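Local coordinates for PDZ domain protein (Parabacteroides distasonis, PDB 4L8N) that is of unknown function but carries PDZ domains around a DUF4136 domain and binds magnesium ions, at residues E169-K174 / V280-M285; K175-D180 / M287-T292; R247-K252 / G256-E261. One frame throughout, in Å; residues are numbered along the deposited sequence.

Contact 1. Residues E169-K174 / V280-M285; sequences ENELTK and VHVPLM
Glu171 of helix 158-175 lies against Val282 and Pro283 of helix 274-285 in a small, water-bridged helix-to-helix contact within the DUF4136 region. The side chain does the touching from CG outward. CG stands anti to the carbonyl carbon of its own residue (chi1 -78°), and a bend at chi2 brings the carboxylate to Pro283, which it crosses at about a right angle. Glu171 CG rests 3.7 Å from Val282 CG1, the branch of the valine that is anti to its backbone N. Farther out, Glu171 OE2 lies 3.7 Å from Pro283 CB. A glutamate suits this partly exposed place, with methylenes for the apolar surface and oxygens for polar partners. Lys174 NZ, one helical turn on, forms a salt bridge to Glu171 OE2 at 2.9 Å, on the syn side but 33° out of the carboxylate plane. The other oxygen, Glu171 OE1, accepts from a water at 2.7 Å, and the same water donates to Pro283 O at 2.9 Å. Pro283 has no N-H to give to the preceding turn, and helix 274-285 is kinked here. Pro283 also packs on Phe218 of the second subunit, which places the contact beside the dimer interface. Val282 touches Cys167 and Ile168 of helix 158-175 and reaches Phe244 and Ile246 of strand 240-250, while Leu172 leans on Phe148 of strand 147-150.

Contact 2. Residues K175-D180 / M287-T292; sequences KGLTVD and MQYPYT
The C-terminal end of helix 158-175 meets the loop that follows helix 274-285, through Lys175 and Leu177 on one side and Tyr289 on the other. A Schellman motif closes the first helix: Gly176 takes a positive phi (110°), where a CB would be pressed against the carbonyl O of Lys175, so glycine fits the turn. The chain then leaves for strand 178-179, and Leu177 faces the loop. Lys175 makes the polar link. Its chain runs nearly straight to CE and bends only at chi4 (-62°), which delivers the ammonium group to the loop backbone. Lys175 NZ donates to Tyr289 O at 2.7 Å, approaching almost in line with the carbonyl (C=O...N angle 169°). Lys175 CE follows close behind, 3.3 Å from Tyr289 O, and the last methylene and the ammonium both sit at the oxygen end of this carbonyl. A long, flexible side chain suits this place because the two backbones stay well apart, with 8.8 Å between Lys175 CA and Tyr289 CA. The apolar link is lighter: Leu177 CD1 comes within 4.1 Å of Tyr289 CE2, the two side chains crossing at about a right angle. Beyond the contact, Tyr289 meets Trp260 edge-to-face and also packs with Phe142, while Leu177 touches Phe148 of strand 147-150. The tyrosine is thus part of a larger aromatic cluster. Lys175 NZ has a second acceptor in Cys286 O. With two backbone carbonyls gripping it, the ammonium ties the end of one helix to the chain leaving the other, and the positive charge would probably polarise both peptide groups; the leucine adds an apolar touch beside this polar link.

Contact 3. Residues R247-K252 / G256-E261; sequences RIIDQK and GRVLWE
A beta bulge interrupts the hairpin of strands 240-250 and 258-268, shifting the register by one between Ile248 and Ile249. Ile248 pairs with Trp260 as a hydrogen-bonded pair, whereas Ile249 faces Val258, leaving Leu259 as the extra residue. Ile248 N donates to Trp260 O at 2.8 Å, and Leu259 N returns a bond to Ile248 O at 2.9 Å. Next to the turn, Asp250 N bonds to Arg257 O and Gly256 N to Asp250 O. Gly256 suits its positive phi (96°), where a side chain would collide with the preceding carbonyl. Branched and aromatic residues fill the strand pairs: Ile248 CD1 lies 3.6 Å from Trp260 CE3, and Ile249 CG1 is 4.1 Å from Val258 CG2. In one of two conformers modelled for Arg247, a less certain salt bridge of weak hydrogen-bond geometry joins it to Glu261 alongside. With CG anti to its nitrogen (chi1 179°), Asp250 turns its carboxylate to Arg257, whose NH2 reaches Asp250 OD2 at 2.8 Å from above the carboxylate plane. Asp250 OD1 takes Lys252 N at 2.8 Å in an Asx turn, and Ile254 N bonds to OD2. An asparagine in its place would probably leave Arg257 NH2 facing a neutral amide. The carboxylate thus serves turn and strand together, while Asp138 offers the guanidinium a second negative partner, probably easing the burial of its charge.

How the contacts relate
All three contacts lie in the DUF4136 region and on the same side of the chain's centre. Contacts 1 and 2 are about 9 Å apart between centres and share the end of helix 158-175: Leu172 O is 3.0 Å from Leu177 N, a probable hydrogen bond. The centre of contact 3 is about 13 Å from that of contact 2 and about 17 Å from that of contact 1. Trp260 links it to both: its NE1 lies 2.9 Å from Thr292 OG1 of contact 2, a probable hydrogen bond, and its CZ2 packs 3.5 Å from Met285 O of contact 1. Ile248 adds a touch, its CD1 3.6 Å from Tyr289 CD1. The magnesium-binding residues Glu239 and Asp270 lie away from all three.

Contact 1. Residues E169-K174 / V280-M285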
ATOM      1  N   GLU A 169     -16.704   4.631  18.831  1.00 58.40           N
ATOM      2  CA  GLU A 169     -18.051   4.760  19.393  1.00 59.55           C
ATOM      3  C   GLU A 169     -18.631   6.142  19.121  1.00 62.54           C
ATOM      4  O   GLU A 169     -19.773   6.216  18.696  1.00 63.85           O
ATOM      5  CB  GLU A 169     -18.079   4.456  20.897  1.00 62.25           C
ATOM      6  CG  GLU A 169     -19.475   4.168  21.419  1.00 74.27           C
ATOM      7  CD  GLU A 169     -19.580   3.939  22.913  1.00102.76           C
ATOM      8  OE1 GLU A 169     -18.686   3.266  23.478  1.00101.22           O
ATOM      9  OE2 GLU A 169     -20.578   4.404  23.512  1.00 98.59           O
ATOM     10  N   ASN A 170     -17.854   7.218  19.318  1.00 58.43           N
ATOM     11  CA  ASN A 170     -18.315   8.585  19.038  1.00 58.78           C
ATOM     12  C   ASN A 170     -18.629   8.765  17.557  1.00 60.52           C
ATOM     13  O   ASN A 170     -19.663   9.342  17.243  1.00 60.38           O
ATOM     14  CB  ASN A 170     -17.305   9.669  19.496  1.00 63.05           C
ATOM     15  CG  ASN A 170     -17.082   9.765  21.000  1.00101.54           C
ATOM     16  OD1 ASN A 170     -17.911   9.330  21.825  1.00103.63           O
ATOM     17  ND2 ASN A 170     -15.947  10.356  21.394  1.00 91.60           N
ATOM     18  N   GLU A 171     -17.776   8.240  16.658  1.00 55.09           N
ATOM     19  CA  GLU A 171     -17.985   8.364  15.212  1.00 53.97           C
ATOM     20  C   GLU A 171     -19.259   7.699  14.734  1.00 58.59           C
ATOM     21  O   GLU A 171     -19.994   8.306  13.956  1.00 59.63           O
ATOM     22  CB  GLU A 171     -16.799   7.791  14.418  1.00 54.20           C
ATOM     23  CG  GLU A 171     -15.593   8.705  14.356  1.00 57.70           C
ATOM     24  CD  GLU A 171     -15.860  10.194  14.216  1.00 73.95           C
ATOM     25  OE1 GLU A 171     -16.379  10.620  13.158  1.00 61.55           O
ATOM     26  OE2 GLU A 171     -15.532  10.938  15.167  1.00 67.42           O
ATOM     27  N   LEU A 172     -19.518   6.465  15.207  1.00 53.36           N
ATOM     28  CA  LEU A 172     -20.653   5.636  14.804  1.00 52.07           C
ATOM     29  C   LEU A 172     -21.956   6.088  15.451  1.00 56.97           C
ATOM     30  O   LEU A 172     -23.011   6.016  14.804  1.00 56.81           O
ATOM     31  CB  LEU A 172     -20.379   4.149  15.121  1.00 51.36           C
ATOM     32  CG  LEU A 172     -19.189   3.471  14.408  1.00 51.99           C
ATOM     33  CD1 LEU A 172     -19.191   1.959  14.678  1.00 51.94           C
ATOM     34  CD2 LEU A 172     -19.199   3.725  12.922  1.00 48.38           C
ATOM     35  N   THR A 173     -21.905   6.568  16.719  1.00 53.12           N
ATOM     36  CA  THR A 173     -23.131   7.088  17.341  1.00 53.15           C
ATOM     37  C   THR A 173     -23.520   8.412  16.652  1.00 53.98           C
ATOM     38  O   THR A 173     -24.703   8.666  16.522  1.00 53.88           O
ATOM     39  CB  THR A 173     -23.052   7.196  18.870  1.00 59.40           C
ATOM     40  OG1 THR A 173     -21.926   7.976  19.258  1.00 61.38           O
ATOM     41  CG2 THR A 173     -23.026   5.834  19.545  1.00 56.67           C
ATOM     42  N   LYS A 174     -22.540   9.203  16.134  1.00 50.34           N
ATOM     43  CA  LYS A 174     -22.826  10.446  15.390  1.00 50.52           C
ATOM     44  C   LYS A 174     -23.510  10.145  14.047  1.00 57.17           C
ATOM     45  O   LYS A 174     -24.296  10.955  13.563  1.00 58.10           O
ATOM     46  CB  LYS A 174     -21.565  11.281  15.155  1.00 51.56           C
ATOM     47  CG  LYS A 174     -21.037  12.001  16.394  1.00 62.75           C
ATOM     48  CD  LYS A 174     -19.883  12.951  16.053  1.00 69.02           C
ATOM     49  CE  LYS A 174     -18.516  12.302  16.026  1.00 72.71           C
ATOM     50  NZ  LYS A 174     -17.558  13.064  15.181  1.00 76.85           N
ATOM     51  N   VAL A 280      -6.765  11.024  15.887  1.00 51.29           N
ATOM     52  CA  VAL A 280      -6.708  11.864  14.688  1.00 48.52           C
ATOM     53  C   VAL A 280      -7.388  11.189  13.492  1.00 51.07           C
ATOM     54  O   VAL A 280      -8.187  11.825  12.818  1.00 50.74           O
ATOM     55  CB  VAL A 280      -5.236  12.265  14.350  1.00 50.51           C
ATOM     56  CG1 VAL A 280      -5.122  13.055  13.047  1.00 48.44           C
ATOM     57  CG2 VAL A 280      -4.606  13.049  15.487  1.00 50.97           C
ATOM     58  N   HIS A 281      -7.067   9.919  13.225  1.00 48.61           N
ATOM     59  CA  HIS A 281      -7.470   9.193  12.012  1.00 46.28           C
ATOM     60  C   HIS A 281      -8.769   8.415  12.082  1.00 51.38           C
ATOM     61  O   HIS A 281      -9.405   8.318  11.031  1.00 51.75           O
ATOM     62  CB  HIS A 281      -6.332   8.308  11.547  1.00 45.42           C
ATOM     63  CG  HIS A 281      -5.123   9.123  11.210  1.00 48.08           C
ATOM     64  ND1 HIS A 281      -4.188   9.463  12.177  1.00 50.01           N
ATOM     65  CD2 HIS A 281      -4.766   9.703  10.033  1.00 49.34           C
ATOM     66  CE1 HIS A 281      -3.268  10.194  11.551  1.00 49.34           C
ATOM     67  NE2 HIS A 281      -3.563  10.355  10.260  1.00 49.32           N
ATOM     68  N   VAL A 282      -9.225   7.924  13.264  1.00 48.86           N
ATOM     69  CA  VAL A 282     -10.545   7.261  13.345  1.00 49.53           C
ATOM     70  C   VAL A 282     -11.628   8.161  12.642  1.00 54.35           C
ATOM     71  O   VAL A 282     -12.354   7.632  11.781  1.00 54.35           O
ATOM     72  CB  VAL A 282     -10.981   6.879  14.800  1.00 53.63           C
ATOM     73  CG1 VAL A 282     -12.501   6.718  14.925  1.00 52.23           C
ATOM     74  CG2 VAL A 282     -10.266   5.621  15.276  1.00 54.19           C
ATOM     75  N   PRO A 283     -11.731   9.495  12.950  1.00 49.92           N
ATOM     76  CA  PRO A 283     -12.758  10.324  12.271  1.00 49.01           C
ATOM     77  C   PRO A 283     -12.551  10.456  10.749  1.00 51.05           C
ATOM     78  O   PRO A 283     -13.530  10.540  10.014  1.00 51.25           O
ATOM     79  CB  PRO A 283     -12.644  11.691  12.966  1.00 50.47           C
ATOM     80  CG  PRO A 283     -11.883  11.450  14.219  1.00 55.15           C
ATOM     81  CD  PRO A 283     -10.981  10.299  13.945  1.00 51.01           C
ATOM     82  N   LEU A 284     -11.302  10.474  10.273  1.00 47.91           N
ATOM     83  CA  LEU A 284     -11.024  10.551   8.828  1.00 47.59           C
ATOM     84  C   LEU A 284     -11.348   9.205   8.139  1.00 53.81           C
ATOM     85  O   LEU A 284     -11.996   9.192   7.092  1.00 55.27           O
ATOM     86  CB  LEU A 284      -9.563  10.957   8.548  1.00 46.74           C
ATOM     87  CG  LEU A 284      -9.087  12.310   9.049  1.00 48.79           C
ATOM     88  CD1 LEU A 284      -7.577  12.390   8.965  1.00 47.50           C
ATOM     89  CD2 LEU A 284      -9.753  13.480   8.283  1.00 47.62           C
HETATM   90  N   MSE A 285     -10.919   8.079   8.752  1.00 49.68           N
HETATM   91  CA  MSE A 285     -11.172   6.705   8.292  1.00 47.96           C
HETATM   92  C   MSE A 285     -12.659   6.367   8.212  1.00 53.60           C
HETATM   93  O   MSE A 285     -13.086   5.736   7.246  1.00 54.85           O
HETATM   94  CB  MSE A 285     -10.493   5.710   9.240  1.00 48.79           C
HETATM   95  CG  MSE A 285      -8.996   5.660   9.072  1.00 53.36           C
HETATM   96 SE   MSE A 285      -8.102   4.679  10.464  0.75 58.91          SE
HETATM   97  CE  MSE A 285      -8.745   2.991  10.011  1.00 56.18           C
TER
HETATM   98  O   HOH W   1     -16.324  10.024  10.486  1.00 62.26           O

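Contact 2. Residues K175-D180 / M287-T292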
ATOM      1  N   LYS A 175     -23.226   8.967  13.472  1.00 53.38           N
ATOM      2  CA  LYS A 175     -23.770   8.508  12.202  1.00 52.58           C
ATOM      3  C   LYS A 175     -25.240   8.041  12.344  1.00 59.40           C
ATOM      4  O   LYS A 175     -25.975   8.001  11.350  1.00 61.07           O
ATOM      5  CB  LYS A 175     -22.875   7.386  11.648  1.00 52.66           C
ATOM      6  CG  LYS A 175     -21.586   7.943  11.057  1.00 53.70           C
ATOM      7  CD  LYS A 175     -20.495   6.905  10.769  1.00 54.39           C
ATOM      8  CE  LYS A 175     -19.241   7.588  10.272  1.00 54.89           C
ATOM      9  NZ  LYS A 175     -19.465   8.315   8.985  1.00 55.66           N
ATOM     10  N   GLY A 176     -25.648   7.731  13.573  1.00 55.55           N
ATOM     11  CA  GLY A 176     -26.990   7.255  13.901  1.00 56.04           C
ATOM     12  C   GLY A 176     -27.056   5.792  14.318  1.00 60.59           C
ATOM     13  O   GLY A 176     -28.146   5.235  14.466  1.00 63.18           O
ATOM     14  N   LEU A 177     -25.897   5.143  14.476  1.00 55.75           N
ATOM     15  CA  LEU A 177     -25.809   3.763  14.936  1.00 56.51           C
ATOM     16  C   LEU A 177     -25.894   3.767  16.467  1.00 61.94           C
ATOM     17  O   LEU A 177     -25.649   4.788  17.116  1.00 58.43           O
ATOM     18  CB  LEU A 177     -24.544   3.034  14.429  1.00 55.34           C
ATOM     19  CG  LEU A 177     -24.370   2.885  12.896  1.00 60.00           C
ATOM     20  CD1 LEU A 177     -23.141   2.058  12.572  1.00 59.34           C
ATOM     21  CD2 LEU A 177     -25.589   2.234  12.233  1.00 62.68           C
ATOM     22  N   THR A 178     -26.301   2.640  17.042  1.00 61.90           N
ATOM     23  CA  THR A 178     -26.455   2.607  18.484  1.00 63.57           C
ATOM     24  C   THR A 178     -25.791   1.342  19.082  1.00 68.27           C
ATOM     25  O   THR A 178     -25.703   0.293  18.426  1.00 67.05           O
ATOM     26  CB  THR A 178     -27.927   2.784  18.846  1.00 77.87           C
ATOM     27  OG1 THR A 178     -28.067   2.647  20.253  1.00 92.23           O
ATOM     28  CG2 THR A 178     -28.871   1.829  18.093  1.00 73.49           C
ATOM     29  N   VAL A 179     -25.258   1.483  20.311  1.00 65.00           N
ATOM     30  CA  VAL A 179     -24.620   0.372  21.023  1.00 65.07           C
ATOM     31  C   VAL A 179     -25.709  -0.588  21.582  1.00 71.98           C
ATOM     32  O   VAL A 179     -26.764  -0.149  22.071  1.00 71.96           O
ATOM     33  CB  VAL A 179     -23.671   0.855  22.158  1.00 68.30           C
ATOM     34  CG1 VAL A 179     -22.918  -0.311  22.787  1.00 68.77           C
ATOM     35  CG2 VAL A 179     -22.697   1.923  21.682  1.00 65.65           C
ATOM     36  N   ASP A 180     -25.439  -1.899  21.479  1.00 69.53           N
ATOM     37  CA  ASP A 180     -26.226  -2.993  22.035  1.00 71.29           C
ATOM     38  C   ASP A 180     -25.246  -4.119  22.302  1.00 76.76           C
ATOM     39  O   ASP A 180     -24.842  -4.787  21.357  1.00 75.66           O
ATOM     40  CB  ASP A 180     -27.372  -3.416  21.088  1.00 73.57           C
ATOM     41  CG  ASP A 180     -28.249  -4.565  21.585  1.00 80.70           C
ATOM     42  OD1 ASP A 180     -28.395  -4.720  22.823  1.00 82.40           O
ATOM     43  OD2 ASP A 180     -28.825  -5.274  20.742  1.00 85.92           O
HETATM   44  N   MSE A 287     -15.149   8.393   7.725  1.00 43.92           N
HETATM   45  CA  MSE A 287     -15.919   9.226   6.783  1.00 42.82           C
HETATM   46  C   MSE A 287     -16.358   8.380   5.576  1.00 49.13           C
HETATM   47  O   MSE A 287     -17.292   8.759   4.861  1.00 49.12           O
HETATM   48  CB  MSE A 287     -15.119  10.450   6.338  1.00 43.67           C
HETATM   49  CG  MSE A 287     -15.342  11.640   7.251  1.00 49.84           C
HETATM   50 SE   MSE A 287     -14.300  13.220   6.796  0.75 55.81          SE
HETATM   51  CE  MSE A 287     -15.191  13.652   5.273  1.00 52.92           C
ATOM     52  N   GLN A 288     -15.695   7.209   5.369  1.00 45.57           N
ATOM     53  CA  GLN A 288     -16.070   6.316   4.287  1.00 45.32           C
ATOM     54  C   GLN A 288     -17.014   5.216   4.758  1.00 48.37           C
ATOM     55  O   GLN A 288     -17.321   4.332   3.971  1.00 50.44           O
ATOM     56  CB  GLN A 288     -14.860   5.759   3.544  1.00 46.38           C
ATOM     57  CG  GLN A 288     -14.232   6.827   2.661  1.00 46.77           C
ATOM     58  CD  GLN A 288     -13.529   6.244   1.495  1.00 57.13           C
ATOM     59  OE1 GLN A 288     -13.966   6.377   0.349  1.00 54.05           O
ATOM     60  NE2 GLN A 288     -12.437   5.555   1.780  1.00 50.98           N
ATOM     61  N   TYR A 289     -17.534   5.294   6.005  1.00 43.30           N
ATOM     62  CA  TYR A 289     -18.575   4.377   6.469  1.00 42.85           C
ATOM     63  C   TYR A 289     -19.883   5.168   6.632  1.00 48.03           C
ATOM     64  O   TYR A 289     -19.901   6.115   7.426  1.00 47.55           O
ATOM     65  CB  TYR A 289     -18.217   3.606   7.763  1.00 43.11           C
ATOM     66  CG  TYR A 289     -19.217   2.491   7.988  1.00 44.34           C
ATOM     67  CD1 TYR A 289     -19.145   1.306   7.253  1.00 45.49           C
ATOM     68  CD2 TYR A 289     -20.348   2.688   8.792  1.00 44.70           C
ATOM     69  CE1 TYR A 289     -20.126   0.315   7.370  1.00 45.88           C
ATOM     70  CE2 TYR A 289     -21.340   1.703   8.908  1.00 45.58           C
ATOM     71  CZ  TYR A 289     -21.216   0.515   8.201  1.00 52.44           C
ATOM     72  OH  TYR A 289     -22.174  -0.474   8.303  1.00 55.43           O
ATOM     73  N   PRO A 290     -20.985   4.867   5.896  1.00 45.85           N
ATOM     74  CA  PRO A 290     -21.208   3.759   4.953  1.00 47.18           C
ATOM     75  C   PRO A 290     -20.884   4.050   3.481  1.00 55.74           C
ATOM     76  O   PRO A 290     -21.008   3.150   2.649  1.00 55.74           O
ATOM     77  CB  PRO A 290     -22.708   3.514   5.110  1.00 49.07           C
ATOM     78  CG  PRO A 290     -23.274   4.863   5.383  1.00 52.40           C
ATOM     79  CD  PRO A 290     -22.223   5.651   6.085  1.00 46.30           C
ATOM     80  N   TYR A 291     -20.483   5.288   3.147  1.00 54.25           N
ATOM     81  CA  TYR A 291     -20.240   5.641   1.761  1.00 53.83           C
ATOM     82  C   TYR A 291     -18.746   5.619   1.425  1.00 55.32           C
ATOM     83  O   TYR A 291     -18.022   6.564   1.720  1.00 54.36           O
ATOM     84  CB  TYR A 291     -20.881   6.998   1.451  1.00 55.19           C
ATOM     85  CG  TYR A 291     -20.806   7.407  -0.004  1.00 56.49           C
ATOM     86  CD1 TYR A 291     -21.256   6.559  -1.012  1.00 57.76           C
ATOM     87  CD2 TYR A 291     -20.329   8.664  -0.371  1.00 57.38           C
ATOM     88  CE1 TYR A 291     -21.196   6.936  -2.351  1.00 59.87           C
ATOM     89  CE2 TYR A 291     -20.271   9.055  -1.707  1.00 58.91           C
ATOM     90  CZ  TYR A 291     -20.708   8.189  -2.696  1.00 65.38           C
ATOM     91  OH  TYR A 291     -20.667   8.591  -4.011  1.00 63.16           O
ATOM     92  N   THR A 292     -18.308   4.509   0.798  1.00 50.72           N
ATOM     93  CA  THR A 292     -16.949   4.245   0.345  1.00 49.35           C
ATOM     94  C   THR A 292     -16.846   4.479  -1.165  1.00 55.56           C
ATOM     95  O   THR A 292     -17.514   3.791  -1.942  1.00 56.42           O
ATOM     96  CB  THR A 292     -16.541   2.793   0.717  1.00 51.48           C
ATOM     97  OG1 THR A 292     -16.596   2.604   2.131  1.00 50.30           O
ATOM     98  CG2 THR A 292     -15.150   2.423   0.236  1.00 47.63           C
TER

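Contact 3. Residues R247-K252 / G256-E261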
ATOM      1  N   ARG A 247     -12.273  -3.035  11.694  1.00 56.15           N
ATOM      2  CA  ARG A 247     -12.973  -4.148  11.058  0.50 56.13           C
ATOM      3  C   ARG A 247     -14.422  -4.125  11.511  1.00 59.51           C
ATOM      4  O   ARG A 247     -14.675  -4.131  12.720  1.00 60.35           O
ATOM      5  CB  ARG A 247     -12.292  -5.486  11.412  0.50 58.38           C
ATOM      6  CG  ARG A 247     -12.432  -6.573  10.347  0.50 69.09           C
ATOM      7  CD  ARG A 247     -11.650  -7.836  10.702  0.50 79.23           C
ATOM      8  NE  ARG A 247     -10.474  -8.036   9.848  0.50 83.30           N
ATOM      9  CZ  ARG A 247      -9.215  -8.004  10.277  0.50 95.97           C
ATOM     10  NH1 ARG A 247      -8.948  -7.807  11.563  0.50 88.89           N
ATOM     11  NH2 ARG A 247      -8.212  -8.178   9.423  0.50 71.75           N
ATOM     12  N   ILE A 248     -15.392  -4.039  10.545  1.00 53.76           N
ATOM     13  CA  ILE A 248     -16.840  -4.027  10.884  1.00 52.94           C
ATOM     14  C   ILE A 248     -17.431  -5.394  10.461  1.00 55.76           C
ATOM     15  O   ILE A 248     -17.630  -5.647   9.265  1.00 54.40           O
ATOM     16  CB  ILE A 248     -17.640  -2.809  10.304  1.00 54.95           C
ATOM     17  CG1 ILE A 248     -17.098  -1.455  10.829  1.00 53.57           C
ATOM     18  CG2 ILE A 248     -19.169  -2.976  10.550  1.00 54.25           C
ATOM     19  CD1 ILE A 248     -17.805  -0.176  10.281  1.00 52.98           C
ATOM     20  N   ILE A 249     -17.658  -6.287  11.448  1.00 53.23           N
ATOM     21  CA  ILE A 249     -18.096  -7.663  11.188  1.00 53.32           C
ATOM     22  C   ILE A 249     -19.604  -7.851  11.402  1.00 58.36           C
ATOM     23  O   ILE A 249     -20.119  -7.613  12.495  1.00 60.69           O
ATOM     24  CB  ILE A 249     -17.277  -8.689  12.053  1.00 56.43           C
ATOM     25  CG1 ILE A 249     -15.751  -8.513  11.895  1.00 55.53           C
ATOM     26  CG2 ILE A 249     -17.680 -10.135  11.749  1.00 57.12           C
ATOM     27  CD1 ILE A 249     -15.067  -8.390  13.192  1.00 62.14           C
ATOM     28  N   ASP A 250     -20.279  -8.363  10.364  1.00 53.22           N
ATOM     29  CA  ASP A 250     -21.700  -8.718  10.335  1.00 53.39           C
ATOM     30  C   ASP A 250     -21.996  -9.830  11.335  1.00 59.99           C
ATOM     31  O   ASP A 250     -21.279 -10.835  11.360  1.00 61.15           O
ATOM     32  CB  ASP A 250     -22.056  -9.186   8.915  1.00 54.59           C
ATOM     33  CG  ASP A 250     -23.482  -9.640   8.642  1.00 61.96           C
ATOM     34  OD1 ASP A 250     -24.344  -9.484   9.540  1.00 62.91           O
ATOM     35  OD2 ASP A 250     -23.740 -10.141   7.518  1.00 62.83           O
ATOM     36  N   GLN A 251     -23.077  -9.674  12.118  1.00 56.75           N
ATOM     37  CA  GLN A 251     -23.519 -10.671  13.087  1.00 57.73           C
ATOM     38  C   GLN A 251     -24.894 -11.215  12.743  1.00 68.41           C
ATOM     39  O   GLN A 251     -25.303 -12.220  13.330  1.00 70.94           O
ATOM     40  CB  GLN A 251     -23.571 -10.093  14.513  1.00 58.63           C
ATOM     41  CG  GLN A 251     -22.289  -9.482  15.061  1.00 53.64           C
ATOM     42  CD  GLN A 251     -21.149 -10.445  15.143  1.00 73.05           C
ATOM     43  OE1 GLN A 251     -20.308 -10.513  14.251  1.00 72.47           O
ATOM     44  NE2 GLN A 251     -21.094 -11.199  16.220  1.00 71.31           N
ATOM     45  N   LYS A 252     -25.633 -10.561  11.829  1.00 67.28           N
ATOM     46  CA  LYS A 252     -27.007 -10.980  11.549  1.00 68.95           C
ATOM     47  C   LYS A 252     -27.273 -11.551  10.130  1.00 73.08           C
ATOM     48  O   LYS A 252     -27.913 -12.587  10.058  1.00 74.78           O
ATOM     49  CB  LYS A 252     -28.003  -9.839  11.857  1.00 71.60           C
ATOM     50  CG  LYS A 252     -27.747  -8.517  11.134  1.00 81.78           C
ATOM     51  CD  LYS A 252     -28.880  -7.518  11.343  1.00 92.60           C
ATOM     52  CE  LYS A 252     -29.776  -7.348  10.143  1.00101.49           C
ATOM     53  NZ  LYS A 252     -30.920  -6.436  10.430  1.00107.14           N
ATOM     54  N   GLY A 256     -20.066 -13.327  10.669  1.00 59.99           N
ATOM     55  CA  GLY A 256     -18.629 -13.504  10.478  1.00 58.15           C
ATOM     56  C   GLY A 256     -18.061 -12.830   9.247  1.00 61.49           C
ATOM     57  O   GLY A 256     -16.844 -12.657   9.150  1.00 60.84           O
ATOM     58  N   ARG A 257     -18.940 -12.458   8.289  1.00 58.35           N
ATOM     59  CA  ARG A 257     -18.592 -11.743   7.054  1.00 56.61           C
ATOM     60  C   ARG A 257     -18.139 -10.338   7.397  1.00 58.39           C
ATOM     61  O   ARG A 257     -18.850  -9.617   8.100  1.00 57.23           O
ATOM     62  CB  ARG A 257     -19.813 -11.699   6.099  1.00 57.08           C
ATOM     63  CG  ARG A 257     -19.647 -10.840   4.846  1.00 62.96           C
ATOM     64  CD  ARG A 257     -20.902 -10.831   3.987  1.00 64.87           C
ATOM     65  NE  ARG A 257     -22.043 -10.233   4.687  1.00 58.69           N
ATOM     66  CZ  ARG A 257     -23.192  -9.879   4.118  1.00 67.56           C
ATOM     67  NH1 ARG A 257     -23.390 -10.073   2.822  1.00 57.25           N
ATOM     68  NH2 ARG A 257     -24.158  -9.339   4.845  1.00 52.96           N
ATOM     69  N   VAL A 258     -16.947  -9.954   6.915  1.00 53.82           N
ATOM     70  CA  VAL A 258     -16.438  -8.602   7.112  1.00 51.42           C
ATOM     71  C   VAL A 258     -17.124  -7.727   6.074  1.00 53.74           C
ATOM     72  O   VAL A 258     -16.997  -7.974   4.865  1.00 51.77           O
ATOM     73  CB  VAL A 258     -14.893  -8.512   7.053  1.00 53.52           C
ATOM     74  CG1 VAL A 258     -14.436  -7.057   7.149  1.00 52.06           C
ATOM     75  CG2 VAL A 258     -14.263  -9.348   8.160  1.00 52.95           C
ATOM     76  N   LEU A 259     -17.915  -6.753   6.555  1.00 51.01           N
ATOM     77  CA  LEU A 259     -18.678  -5.839   5.700  1.00 50.20           C
ATOM     78  C   LEU A 259     -17.797  -4.730   5.165  1.00 51.44           C
ATOM     79  O   LEU A 259     -17.856  -4.396   3.981  1.00 50.94           O
ATOM     80  CB  LEU A 259     -19.864  -5.217   6.461  1.00 50.32           C
ATOM     81  CG  LEU A 259     -20.906  -6.156   7.061  1.00 55.64           C
ATOM     82  CD1 LEU A 259     -21.835  -5.387   7.929  1.00 56.19           C
ATOM     83  CD2 LEU A 259     -21.750  -6.824   5.984  1.00 56.95           C
ATOM     84  N   TRP A 260     -16.986  -4.169   6.045  1.00 46.83           N
ATOM     85  CA  TRP A 260     -16.145  -3.018   5.777  1.00 47.50           C
ATOM     86  C   TRP A 260     -14.919  -3.081   6.676  1.00 52.91           C
ATOM     87  O   TRP A 260     -15.028  -3.416   7.879  1.00 51.55           O
ATOM     88  CB  TRP A 260     -16.982  -1.747   6.078  1.00 46.62           C
ATOM     89  CG  TRP A 260     -16.339  -0.421   5.771  1.00 46.22           C
ATOM     90  CD1 TRP A 260     -16.534   0.334   4.653  1.00 48.90           C
ATOM     91  CD2 TRP A 260     -15.579   0.390   6.676  1.00 44.93           C
ATOM     92  NE1 TRP A 260     -15.891   1.538   4.776  1.00 47.75           N
ATOM     93  CE2 TRP A 260     -15.281   1.597   6.003  1.00 48.05           C
ATOM     94  CE3 TRP A 260     -15.100   0.209   7.985  1.00 45.72           C
ATOM     95  CZ2 TRP A 260     -14.558   2.626   6.604  1.00 45.84           C
ATOM     96  CZ3 TRP A 260     -14.326   1.205   8.552  1.00 46.29           C
ATOM     97  CH2 TRP A 260     -14.109   2.417   7.885  1.00 46.33           C
ATOM     98  N   GLU A 261     -13.753  -2.771   6.081  1.00 50.11           N
ATOM     99  CA  GLU A 261     -12.464  -2.770   6.752  1.00 50.15           C
ATOM    100  C   GLU A 261     -11.643  -1.626   6.211  1.00 52.13           C
ATOM    101  O   GLU A 261     -11.606  -1.408   5.000  1.00 51.84           O
ATOM    102  CB  GLU A 261     -11.742  -4.132   6.561  1.00 52.49           C
ATOM    103  CG  GLU A 261     -10.507  -4.339   7.442  1.00 65.82           C
ATOM    104  CD  GLU A 261      -9.829  -5.701   7.386  1.00 82.50           C
ATOM    105  OE1 GLU A 261     -10.505  -6.714   7.666  1.00 70.09           O
ATOM    106  OE2 GLU A 261      -8.605  -5.753   7.132  1.00 77.13           O
TER